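Galactose-binding-like protein (PDB 7M1B) is a SusE-like protein of a gut Bacteroides that probably binds galactose or related glycans and may have a degradative capacity. Local coordinates at residues S269-W274 with E341-L346; K290-W295 with A314-I319. All coordinates share one frame; numbering follows the deposited sequence.

Interaction 1. Residues S269-W274 with E341-L346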
loop_
_atom_site.group_PDB
_atom_site.type_symbol
_atom_site.label_atom_id
_atom_site.label_comp_id
_atom_site.label_asym_id
_atom_site.label_seq_id
_atom_site.Cartn_x
_atom_site.Cartn_y
_atom_site.Cartn_z
ATOM N N SER A 269 1.978 3.016 5.581
ATOM C CA SER A 269 3.358 2.926 5.146
ATOM C C SER A 269 3.614 1.668 4.329
ATOM O O SER A 269 4.182 1.742 3.260
ATOM C CB SER A 269 4.356 3.063 6.267
ATOM O OG SER A 269 4.093 2.060 7.277
ATOM N N ARG A 270 3.303 0.516 4.895
ATOM C CA ARG A 270 3.631 -0.751 4.240
ATOM C C ARG A 270 2.823 -1.869 4.901
ATOM O O ARG A 270 2.128 -1.627 5.902
ATOM C CB ARG A 270 5.134 -0.984 4.517
ATOM C CG ARG A 270 5.468 -1.249 5.980
ATOM C CD ARG A 270 7.010 -1.308 6.191
ATOM N NE ARG A 270 7.354 -1.663 7.576
ATOM C CZ ARG A 270 7.442 -2.882 8.146
ATOM N NH1 ARG A 270 7.223 -4.001 7.469
ATOM N NH2 ARG A 270 7.755 -2.951 9.429
ATOM N N PHE A 271 2.792 -3.045 4.256
ATOM C CA PHE A 271 2.196 -4.189 4.924
ATOM C C PHE A 271 3.037 -5.423 4.614
ATOM O O PHE A 271 3.879 -5.421 3.713
ATOM C CB PHE A 271 0.724 -4.358 4.473
ATOM C CG PHE A 271 0.499 -4.823 3.047
ATOM C CD1 PHE A 271 0.580 -3.936 1.954
ATOM C CD2 PHE A 271 0.374 -6.187 2.771
ATOM C CE1 PHE A 271 0.390 -4.393 0.642
ATOM C CE2 PHE A 271 0.179 -6.635 1.462
ATOM C CZ PHE A 271 0.258 -5.752 0.370
ATOM N N THR A 272 2.813 -6.457 5.437
ATOM C CA THR A 272 3.494 -7.738 5.292
ATOM C C THR A 272 2.408 -8.796 5.050
ATOM O O THR A 272 1.343 -8.769 5.707
ATOM C CB THR A 272 4.289 -8.176 6.528
ATOM O OG1 THR A 272 5.129 -7.062 6.830
ATOM C CG2 THR A 272 5.125 -9.414 6.303
ATOM N N SER A 273 2.642 -9.696 4.067
ATOM C CA SER A 273 1.636 -10.686 3.644
ATOM C C SER A 273 2.271 -12.069 3.785
ATOM O O SER A 273 3.445 -12.288 3.415
ATOM C CB SER A 273 1.330 -10.453 2.141
ATOM O OG SER A 273 0.378 -11.408 1.750
ATOM N N TRP A 274 1.548 -12.994 4.454
ATOM C CA TRP A 274 1.962 -14.386 4.486
ATOM C C TRP A 274 0.997 -15.296 3.761
ATOM O O TRP A 274 -0.204 -15.171 3.952
ATOM C CB TRP A 274 2.019 -14.913 5.931
ATOM C CG TRP A 274 3.184 -14.352 6.703
ATOM C CD1 TRP A 274 4.349 -15.017 6.954
ATOM C CD2 TRP A 274 3.217 -13.136 7.464
ATOM N NE1 TRP A 274 5.126 -14.295 7.832
ATOM C CE2 TRP A 274 4.456 -13.133 8.154
ATOM C CE3 TRP A 274 2.362 -12.026 7.599
ATOM C CZ2 TRP A 274 4.865 -12.048 8.963
ATOM C CZ3 TRP A 274 2.741 -10.994 8.456
ATOM C CH2 TRP A 274 3.978 -10.998 9.110
ATOM N N GLU A 341 6.128 -11.491 3.232
ATOM C CA GLU A 341 6.431 -10.707 1.995
ATOM C C GLU A 341 6.059 -9.251 2.219
ATOM O O GLU A 341 4.927 -8.907 2.622
ATOM C CB GLU A 341 5.698 -11.402 0.867
ATOM C CG GLU A 341 6.236 -12.795 0.590
ATOM C CD GLU A 341 5.358 -13.485 -0.439
ATOM O OE1 GLU A 341 4.542 -14.266 -0.074
ATOM O OE2 GLU A 341 5.486 -13.072 -1.654
ATOM N N GLU A 342 7.022 -8.364 1.924
ATOM C CA GLU A 342 6.863 -6.971 2.302
ATOM C C GLU A 342 6.482 -6.110 1.099
ATOM O O GLU A 342 7.065 -6.267 0.012
ATOM C CB GLU A 342 8.254 -6.468 2.802
ATOM C CG GLU A 342 8.840 -7.353 3.882
ATOM C CD GLU A 342 8.195 -7.268 5.238
ATOM O OE1 GLU A 342 8.738 -7.929 6.158
ATOM O OE2 GLU A 342 7.160 -6.556 5.390
ATOM N N PHE A 343 5.513 -5.201 1.308
ATOM C CA PHE A 343 5.084 -4.302 0.246
ATOM C C PHE A 343 4.939 -2.877 0.778
ATOM O O PHE A 343 4.333 -2.675 1.821
ATOM C CB PHE A 343 3.700 -4.744 -0.314
ATOM C CG PHE A 343 3.763 -6.149 -0.866
ATOM C CD1 PHE A 343 4.260 -6.351 -2.147
ATOM C CD2 PHE A 343 3.549 -7.270 -0.079
ATOM C CE1 PHE A 343 4.385 -7.638 -2.664
ATOM C CE2 PHE A 343 3.661 -8.552 -0.593
ATOM C CZ PHE A 343 4.134 -8.747 -1.866
ATOM N N GLU A 344 5.363 -1.858 -0.003
ATOM C CA GLU A 344 5.289 -0.475 0.447
ATOM C C GLU A 344 4.133 0.210 -0.280
ATOM O O GLU A 344 3.728 -0.203 -1.390
ATOM C CB GLU A 344 6.557 0.322 0.094
ATOM C CG GLU A 344 7.816 -0.342 0.569
ATOM C CD GLU A 344 9.035 0.529 0.461
ATOM O OE1 GLU A 344 8.952 1.527 -0.221
ATOM O OE2 GLU A 344 10.044 0.180 1.082
ATOM N N PHE A 345 3.496 1.140 0.424
ATOM C CA PHE A 345 2.395 1.864 -0.181
ATOM C C PHE A 345 2.886 3.109 -0.866
ATOM O O PHE A 345 3.956 3.626 -0.519
ATOM C CB PHE A 345 1.420 2.387 0.863
ATOM C CG PHE A 345 0.532 1.289 1.358
ATOM C CD1 PHE A 345 -0.478 0.775 0.502
ATOM C CD2 PHE A 345 0.760 0.651 2.574
ATOM C CE1 PHE A 345 -1.250 -0.284 0.925
ATOM C CE2 PHE A 345 -0.069 -0.373 3.000
ATOM C CZ PHE A 345 -1.073 -0.834 2.166
ATOM N N LEU A 346 2.020 3.606 -1.766
ATOM C CA LEU A 346 2.305 4.888 -2.406
ATOM C C LEU A 346 2.316 6.018 -1.356
ATOM O O LEU A 346 1.611 5.899 -0.352
ATOM C CB LEU A 346 1.332 5.160 -3.583
ATOM C CG LEU A 346 1.237 4.122 -4.702
ATOM C CD1 LEU A 346 -0.101 4.279 -5.427
ATOM C CD2 LEU A 346 2.390 4.254 -5.704
HETATM O O HOH W 1 6.451 -4.222 4.585
HETATM O O HOH W 2 8.394 -6.422 8.466
HETATM O O HOH W 3 2.067 -12.877 0.115
#

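Interaction 2. Residues K290-W295 with A314-I319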
loop_
_atom_site.group_PDB
_atom_site.type_symbol
_atom_site.label_atom_id
_atom_site.label_comp_id
_atom_site.label_asym_id
_atom_site.label_seq_id
_atom_site.Cartn_x
_atom_site.Cartn_y
_atom_site.Cartn_z
ATOM N N LYS A 290 -0.688 -13.814 -6.530
ATOM C CA LYS A 290 0.538 -13.464 -7.266
ATOM C C LYS A 290 0.599 -11.956 -7.504
ATOM O O LYS A 290 1.482 -11.315 -6.915
ATOM C CB LYS A 290 0.687 -14.281 -8.546
ATOM C CG LYS A 290 1.874 -13.852 -9.465
ATOM C CD LYS A 290 2.011 -14.784 -10.662
ATOM C CE LYS A 290 3.035 -14.268 -11.692
ATOM N NZ LYS A 290 2.933 -14.979 -12.972
ATOM N N GLU A 291 -0.305 -11.392 -8.305
ATOM C CA GLU A 291 -0.395 -9.950 -8.435
ATOM C C GLU A 291 -1.742 -9.453 -7.942
ATOM O O GLU A 291 -2.798 -10.050 -8.172
ATOM C CB GLU A 291 -0.211 -9.509 -9.886
ATOM C CG GLU A 291 1.214 -9.713 -10.360
ATOM C CD GLU A 291 1.435 -9.022 -11.712
ATOM O OE1 GLU A 291 1.256 -7.765 -11.807
ATOM O OE2 GLU A 291 1.792 -9.709 -12.671
ATOM N N TRP A 292 -1.711 -8.292 -7.294
ATOM C CA TRP A 292 -2.951 -7.673 -6.856
ATOM C C TRP A 292 -2.714 -6.167 -6.668
ATOM O O TRP A 292 -1.576 -5.669 -6.666
ATOM C CB TRP A 292 -3.403 -8.331 -5.527
ATOM C CG TRP A 292 -2.546 -8.044 -4.306
ATOM C CD1 TRP A 292 -2.763 -7.114 -3.307
ATOM C CD2 TRP A 292 -1.391 -8.820 -3.899
ATOM N NE1 TRP A 292 -1.745 -7.200 -2.384
ATOM C CE2 TRP A 292 -0.910 -8.265 -2.676
ATOM C CE3 TRP A 292 -0.685 -9.899 -4.466
ATOM C CZ2 TRP A 292 0.219 -8.768 -2.008
ATOM C CZ3 TRP A 292 0.443 -10.385 -3.814
ATOM C CH2 TRP A 292 0.874 -9.848 -2.573
ATOM N N GLU A 293 -3.812 -5.460 -6.442
ATOM C CA GLU A 293 -3.807 -4.094 -6.018
ATOM C C GLU A 293 -4.450 -3.980 -4.649
ATOM O O GLU A 293 -5.387 -4.697 -4.356
ATOM C CB GLU A 293 -4.551 -3.193 -6.981
ATOM C CG GLU A 293 -3.976 -3.328 -8.409
ATOM C CD GLU A 293 -4.836 -2.687 -9.473
ATOM O OE1 GLU A 293 -6.065 -2.410 -9.197
ATOM O OE2 GLU A 293 -4.321 -2.603 -10.627
ATOM N N VAL A 294 -3.959 -3.009 -3.875
ATOM C CA VAL A 294 -4.616 -2.660 -2.617
ATOM C C VAL A 294 -5.309 -1.316 -2.796
ATOM O O VAL A 294 -4.665 -0.389 -3.305
ATOM C CB VAL A 294 -3.593 -2.562 -1.468
ATOM C CG1 VAL A 294 -4.382 -2.267 -0.178
ATOM C CG2 VAL A 294 -2.860 -3.916 -1.307
ATOM N N TRP A 295 -6.620 -1.259 -2.495
ATOM C CA TRP A 295 -7.407 -0.045 -2.613
ATOM C C TRP A 295 -7.919 0.336 -1.244
ATOM O O TRP A 295 -8.036 -0.520 -0.327
ATOM C CB TRP A 295 -8.611 -0.354 -3.541
ATOM C CG TRP A 295 -8.213 -0.490 -4.998
ATOM C CD1 TRP A 295 -7.465 -1.491 -5.590
ATOM C CD2 TRP A 295 -8.511 0.463 -6.053
ATOM N NE1 TRP A 295 -7.332 -1.254 -6.931
ATOM C CE2 TRP A 295 -7.999 -0.093 -7.250
ATOM C CE3 TRP A 295 -9.304 1.618 -6.146
ATOM C CZ2 TRP A 295 -8.087 0.579 -8.496
ATOM C CZ3 TRP A 295 -9.394 2.284 -7.361
ATOM C CH2 TRP A 295 -8.829 1.751 -8.529
ATOM N N ALA A 314 -1.705 0.687 -3.827
ATOM C CA ALA A 314 -0.469 -0.071 -4.075
ATOM C C ALA A 314 -0.740 -1.072 -5.181
ATOM O O ALA A 314 -1.875 -1.541 -5.344
ATOM C CB ALA A 314 -0.046 -0.843 -2.835
ATOM N N ASP A 315 0.313 -1.290 -5.993
ATOM C CA ASP A 315 0.381 -2.418 -6.907
ATOM C C ASP A 315 1.385 -3.365 -6.289
ATOM O O ASP A 315 2.485 -2.942 -5.819
ATOM C CB ASP A 315 0.922 -1.975 -8.266
ATOM C CG ASP A 315 -0.017 -1.036 -8.993
ATOM O OD1 ASP A 315 -1.167 -1.435 -9.297
ATOM O OD2 ASP A 315 0.445 0.045 -9.329
ATOM N N CYS A 316 1.030 -4.652 -6.319
ATOM C CA CYS A 316 1.818 -5.600 -5.571
ATOM C C CYS A 316 2.058 -6.858 -6.383
ATOM O O CYS A 316 1.099 -7.376 -6.985
ATOM C CB CYS A 316 1.092 -6.028 -4.297
ATOM S SG CYS A 316 0.636 -4.675 -3.183
ATOM N N GLU A 317 3.258 -7.402 -6.274
ATOM C CA GLU A 317 3.567 -8.725 -6.858
ATOM C C GLU A 317 4.347 -9.584 -5.869
ATOM O O GLU A 317 5.451 -9.220 -5.441
ATOM C CB GLU A 317 4.322 -8.551 -8.198
ATOM C CG GLU A 317 4.692 -9.931 -8.772
ATOM C CD GLU A 317 5.232 -9.960 -10.178
ATOM O OE1 GLU A 317 5.423 -8.868 -10.704
ATOM O OE2 GLU A 317 5.461 -11.040 -10.740
ATOM N N SER A 318 3.761 -10.742 -5.509
ATOM C CA SER A 318 4.456 -11.742 -4.704
ATOM C C SER A 318 5.464 -12.452 -5.607
ATOM O O SER A 318 5.090 -13.036 -6.627
ATOM C CB SER A 318 3.428 -12.703 -4.162
ATOM O OG SER A 318 4.034 -13.871 -3.584
ATOM N N ILE A 319 6.751 -12.388 -5.224
ATOM C CA ILE A 319 7.858 -13.002 -5.964
ATOM C C ILE A 319 8.123 -14.419 -5.455
ATOM O O ILE A 319 8.159 -14.663 -4.234
ATOM C CB ILE A 319 9.113 -12.100 -5.837
ATOM C CG1 ILE A 319 8.856 -10.732 -6.496
ATOM C CG2 ILE A 319 10.287 -12.777 -6.523
ATOM C CD1 ILE A 319 8.212 -10.785 -7.857
HETATM O O HOH W 4 -1.826 -3.422 -11.068
#

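Interaction 1. Residues S269-W274 with E341-L346
Phe271 and Phe343, a hydrogen-bonded pair of antiparallel strands, fill the tight side of this contact. Their rings are near parallel (24°) but slid apart and barely overlap; the side chains touch most closely where Phe271 CE1 meets Phe343 CB, 3.5 Å away. Phe271 CD1 also packs at 3.5 Å on CZ of Phe345, whose side chain runs at about a right angle to it. An alanine in place of Phe271 would probably open a gap between Phe343 and Phe345 and let both rings shift. This face also carries Ser273 and Glu341, joined by a water; Glu341 bonds Ser318 as well.

The other face, with Arg270, Thr272, Glu342 and Glu344, is polar and wet. The Glu342 chain bends at chi2, turning CD back toward Thr272; its OE2 accepts from Thr272 OG1 at 2.5 Å, on the syn side and 29° out of the carboxylate plane. The same OE2 forms a salt bridge of 3.3 Å to Arg270 NH1, and two waters also link the two groups. Arg270 NE has its own salt bridge, to Glu202.

Beyond Glu344 the strand gives way to loop, yet Phe345 N still reaches Ser269 O at 3.0 Å. Strand 370-380 flanks 269-274, where Ser269 and Arg270 form a classic beta bulge opposite Tyr377, while strands 292-297 and 311-317 cover the phenylalanines.

Interaction 2. Residues K290-W295 with A314-I319
Trp292 carries Cys316 CB over one face of its indole, 3.6 Å from the centroid of the five-membered ring, a CH-pi contact 21° off the normal. The sulfur follows obliquely, SG lying 3.6 Å from Trp292 NE1. Ser318 CB comes in at the edge, 3.8 Å from Trp292 CZ3. Phe357 meets the same indole with its plane about 15° away, and Phe343 makes an edge-to-face pair with it. Next to it, Val294 CG2 touches Cys316 SG at 4.0 Å.

The two strands form an antiparallel pair in the beta-rich domain of this galactose-binding-like protein, consistent with the beta-sandwich of that family. Trp292 with Cys316 and Val294 with Ala314 are its hydrogen-bonded pairs. At one end Ser318 N adds a bond of 2.7 Å to Lys290 O, and Lys290 with Glu291 makes a classic beta bulge opposite Ser361 of strand 352-362.

The opposite face, that of Glu291, Glu293, Asp315 and Glu317, is acidic. The Glu291 and Glu317 carboxylates stack with planes 11° apart, Glu291 OE2 lying 4.2 Å from Glu317 OE1, so some mutual repulsion is likely. Glu293 OE2 and Asp315 OD1 are closer, at 3.6 Å, but a water sits near both and Lys312 forms a salt bridge with Asp315, which probably offsets some of the repulsion. Glu293 OE1 in turn accepts Trp295 NE1, in the plane of that indole.

In the fold
After the sheets formed by residues 118-197, the chain enters strand 256-274, which supplies the first half of interaction 1. It then makes strand 292-297 and returns along 311-317, and this pairing, interaction 2, closes a short loop of 18 residues. After helix 331-338 the chain comes back as strand 341-344 to complete interaction 1, so the smaller loop lies wholly within the larger, and the two do not cross. They meet where Phe271 and Phe343 pack against Trp292, and separately through a probable hydrogen bond between Ser318 OG and Glu341 OE2. Strand 352-362, broken by a bulge or short loop, pairs with both 256-274 and 292-297 and so links the two contacts.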